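Local coordinates for cyclic nucleotide-binding protein (Brucella abortus biovar 1, PDB 5D1I) that is of unknown function but has a cyclic nucleotide-binding beta-barrel domain and may, like its family, act in DNA-binding transcriptional regulation, at residues E92-T100 with R115-R123. Residues are numbered along the deposited sequence; the frame is centred on the assembly and turned at random.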
loop_
_atom_site.group_PDB
_atom_site.type_symbol
_atom_site.label_atom_id
_atom_site.label_comp_id
_atom_site.label_asym_id
_atom_site.label_seq_id
_atom_site.Cartn_x
_atom_site.Cartn_y
_atom_site.Cartn_z
ATOM N N GLU A 92 4.699 5.401 -4.208
ATOM C CA GLU A 92 5.137 5.040 -2.860
ATOM C C GLU A 92 6.657 4.937 -2.770
ATOM O O GLU A 92 7.255 5.341 -1.774
ATOM C CB GLU A 92 4.511 3.716 -2.418
ATOM C CG GLU A 92 4.758 3.386 -0.947
ATOM C CD GLU A 92 4.276 1.999 -0.580
ATOM O OE1 GLU A 92 4.570 1.055 -1.336
ATOM O OE2 GLU A 92 3.603 1.847 0.457
HETATM N N MSE A 93 7.275 4.403 -3.820
HETATM C CA MSE A 93 8.722 4.213 -3.839
HETATM C C MSE A 93 9.482 5.538 -3.867
HETATM O O MSE A 93 10.654 5.602 -3.490
HETATM C CB MSE A 93 9.132 3.355 -5.038
HETATM C CG MSE A 93 8.707 1.900 -4.941
HETATM SE SE MSE A 93 9.319 1.049 -3.295
HETATM C CE MSE A 93 7.617 0.942 -2.354
ATOM N N ALA A 94 8.820 6.595 -4.323
ATOM C CA ALA A 94 9.455 7.909 -4.379
ATOM C C ALA A 94 9.808 8.408 -2.984
ATOM O O ALA A 94 10.697 9.238 -2.826
ATOM C CB ALA A 94 8.556 8.909 -5.084
ATOM N N LEU A 95 9.116 7.887 -1.975
ATOM C CA LEU A 95 9.313 8.321 -0.597
ATOM C C LEU A 95 10.608 7.785 -0.005
ATOM O O LEU A 95 11.115 8.325 0.982
ATOM C CB LEU A 95 8.134 7.879 0.277
ATOM C CG LEU A 95 6.755 8.458 -0.046
ATOM C CD1 LEU A 95 5.715 7.916 0.919
ATOM C CD2 LEU A 95 6.779 9.973 -0.008
ATOM N N ILE A 96 11.145 6.720 -0.597
ATOM C CA ILE A 96 12.308 6.050 -0.018
ATOM C C ILE A 96 13.446 5.807 -1.002
ATOM O O ILE A 96 14.470 5.237 -0.631
ATOM C CB ILE A 96 11.915 4.692 0.594
ATOM C CG1 ILE A 96 11.377 3.753 -0.486
ATOM C CG2 ILE A 96 10.887 4.883 1.704
ATOM C CD1 ILE A 96 11.082 2.353 0.012
ATOM N N ALA A 97 13.273 6.229 -2.251
ATOM C CA ALA A 97 14.304 6.016 -3.261
ATOM C C ALA A 97 14.195 7.029 -4.390
ATOM O O ALA A 97 13.158 7.662 -4.564
ATOM C CB ALA A 97 14.218 4.603 -3.813
ATOM N N GLN A 98 15.272 7.192 -5.149
ATOM C CA GLN A 98 15.237 8.090 -6.295
ATOM C C GLN A 98 14.479 7.397 -7.420
ATOM O O GLN A 98 14.892 6.343 -7.897
ATOM C CB GLN A 98 16.651 8.484 -6.732
ATOM C CG GLN A 98 16.681 9.673 -7.680
ATOM C CD GLN A 98 17.712 10.717 -7.296
ATOM O OE1 GLN A 98 18.673 10.950 -8.029
ATOM N NE2 GLN A 98 17.511 11.362 -6.147
ATOM N N THR A 99 13.342 7.963 -7.814
ATOM C CA THR A 99 12.474 7.301 -8.784
ATOM C C THR A 99 11.887 8.264 -9.806
ATOM O O THR A 99 11.977 9.480 -9.663
ATOM C CB THR A 99 11.284 6.574 -8.109
ATOM O OG1 THR A 99 10.373 7.542 -7.580
ATOM C CG2 THR A 99 11.741 5.639 -6.990
ATOM N N THR A 100 11.283 7.693 -10.841
ATOM C CA THR A 100 10.513 8.457 -11.813
ATOM C C THR A 100 9.143 7.809 -11.928
ATOM O O THR A 100 8.984 6.636 -11.597
ATOM C CB THR A 100 11.186 8.495 -13.191
ATOM O OG1 THR A 100 11.449 7.156 -13.625
ATOM C CG2 THR A 100 12.493 9.273 -13.134
ATOM N N ARG A 115 -1.636 13.958 -0.868
ATOM C CA ARG A 115 -0.258 14.007 -1.342
ATOM C C ARG A 115 0.732 13.979 -0.188
ATOM O O ARG A 115 0.703 14.839 0.691
ATOM C CB ARG A 115 -0.010 15.251 -2.193
ATOM C CG ARG A 115 1.372 15.275 -2.833
ATOM C CD ARG A 115 1.664 16.615 -3.507
ATOM N NE ARG A 115 2.000 17.649 -2.536
ATOM C CZ ARG A 115 3.243 17.971 -2.189
ATOM N NH1 ARG A 115 4.274 17.349 -2.745
ATOM N NH2 ARG A 115 3.457 18.923 -1.290
ATOM N N ILE A 116 1.610 12.985 -0.201
ATOM C CA ILE A 116 2.636 12.861 0.820
ATOM C C ILE A 116 3.983 13.194 0.215
ATOM O O ILE A 116 4.472 12.466 -0.647
ATOM C CB ILE A 116 2.695 11.441 1.418
ATOM C CG1 ILE A 116 1.313 10.983 1.875
ATOM C CG2 ILE A 116 3.690 11.394 2.576
ATOM C CD1 ILE A 116 0.799 11.730 3.069
ATOM N N SER A 117 4.579 14.298 0.647
ATOM C CA SER A 117 5.913 14.638 0.180
ATOM C C SER A 117 6.956 13.754 0.847
ATOM O O SER A 117 6.755 13.248 1.955
ATOM C CB SER A 117 6.225 16.108 0.452
ATOM O OG SER A 117 6.287 16.353 1.845
ATOM N N ARG A 118 8.075 13.569 0.163
ATOM C CA ARG A 118 9.201 12.862 0.743
ATOM C C ARG A 118 9.642 13.548 2.038
ATOM O O ARG A 118 9.908 12.885 3.043
ATOM C CB ARG A 118 10.352 12.795 -0.263
ATOM C CG ARG A 118 11.498 11.903 0.147
ATOM C CD ARG A 118 12.188 11.321 -1.076
ATOM N NE ARG A 118 12.457 12.329 -2.095
ATOM C CZ ARG A 118 12.684 12.052 -3.376
ATOM N NH1 ARG A 118 12.663 10.795 -3.801
ATOM N NH2 ARG A 118 12.929 13.034 -4.232
ATOM N N SER A 119 9.683 14.877 2.021
ATOM C CA SER A 119 10.147 15.642 3.180
ATOM C C SER A 119 9.279 15.428 4.426
ATOM O O SER A 119 9.802 15.322 5.536
ATOM C CB SER A 119 10.213 17.133 2.843
ATOM O OG SER A 119 8.917 17.687 2.718
ATOM N N ILE A 120 7.963 15.364 4.245
ATOM C CA ILE A 120 7.062 15.125 5.366
ATOM C C ILE A 120 7.311 13.744 5.944
ATOM O O ILE A 120 7.458 13.584 7.155
ATOM C CB ILE A 120 5.578 15.258 4.956
ATOM C CG1 ILE A 120 5.187 16.732 4.863
ATOM C CG2 ILE A 120 4.671 14.571 5.968
ATOM C CD1 ILE A 120 5.230 17.453 6.195
ATOM N N PHE A 121 7.363 12.749 5.065
ATOM C CA PHE A 121 7.643 11.377 5.463
ATOM C C PHE A 121 8.936 11.293 6.263
ATOM O O PHE A 121 8.990 10.644 7.310
ATOM C CB PHE A 121 7.715 10.477 4.229
ATOM C CG PHE A 121 8.038 9.045 4.537
ATOM C CD1 PHE A 121 7.119 8.236 5.181
ATOM C CD2 PHE A 121 9.256 8.501 4.164
ATOM C CE1 PHE A 121 7.411 6.909 5.462
ATOM C CE2 PHE A 121 9.553 7.175 4.439
ATOM C CZ PHE A 121 8.626 6.380 5.091
ATOM N N ARG A 122 9.968 11.974 5.775
ATOM C CA ARG A 122 11.270 11.977 6.433
ATOM C C ARG A 122 11.210 12.586 7.835
ATOM O O ARG A 122 11.802 12.050 8.775
ATOM C CB ARG A 122 12.300 12.740 5.590
ATOM C CG ARG A 122 13.728 12.607 6.113
ATOM C CD ARG A 122 14.558 13.859 5.874
ATOM N NE ARG A 122 14.178 14.952 6.764
ATOM C CZ ARG A 122 13.727 16.135 6.355
ATOM N NH1 ARG A 122 13.604 16.393 5.061
ATOM N NH2 ARG A 122 13.405 17.066 7.243
ATOM N N ARG A 123 10.502 13.707 7.969
ATOM C CA ARG A 123 10.390 14.410 9.249
ATOM C C ARG A 123 9.752 13.534 10.321
ATOM O O ARG A 123 10.116 13.603 11.492
ATOM C CB ARG A 123 9.574 15.697 9.101
ATOM C CG ARG A 123 10.249 16.806 8.314
ATOM C CD ARG A 123 9.408 18.076 8.334
ATOM N NE ARG A 123 9.519 18.793 9.603
ATOM C CZ ARG A 123 8.684 19.748 9.999
ATOM N NH1 ARG A 123 7.659 20.095 9.228
ATOM N NH2 ARG A 123 8.866 20.351 11.169
HETATM O O HOH W 1 13.281 10.891 -6.986
#
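Arg-118 reaches from the first turn of helix 118-124 to the backbone of residues 94-97, a worked example of how the 3-10 turn 92-95 and the loop after it, which probably correspond to the phosphate-binding cassette of cyclic nucleotide-binding domains, pack against the helix that leaves the beta barrel. From CB the chain runs with CG anti to the backbone N (chi1 -171°) and heads for the turn: CG lies 3.7 Å from Leu-95 O, CD passes Ala-94 O, and a bend at chi3 brings NH1 up to the carbonyl oxygens of Ala-94 and Ala-97. There NH1 gives Ala-94 O a short but weak hydrogen bond, 2.7 Å long and bent to 125° at the hydrogen. Ala-97 O sits at the guanidinium edge, too poorly angled to bond. Beside this polar contact, Leu-95 buries more surface than any other residue of the two segments: CD2 lies 3.5 Å from Ile-116 O, while CB packs against Phe-121 CD2. Ile-96 CG2 approaches Phe-121 CE2 at 3.8 Å, and Phe-121 also touches Phe-27 in the loop between helices 11-18 and 29-38. A water in the guanidinium plane bridges the two segments, accepting from Arg-118 NH1 and, at 3.0 Å, from Thr-99 N.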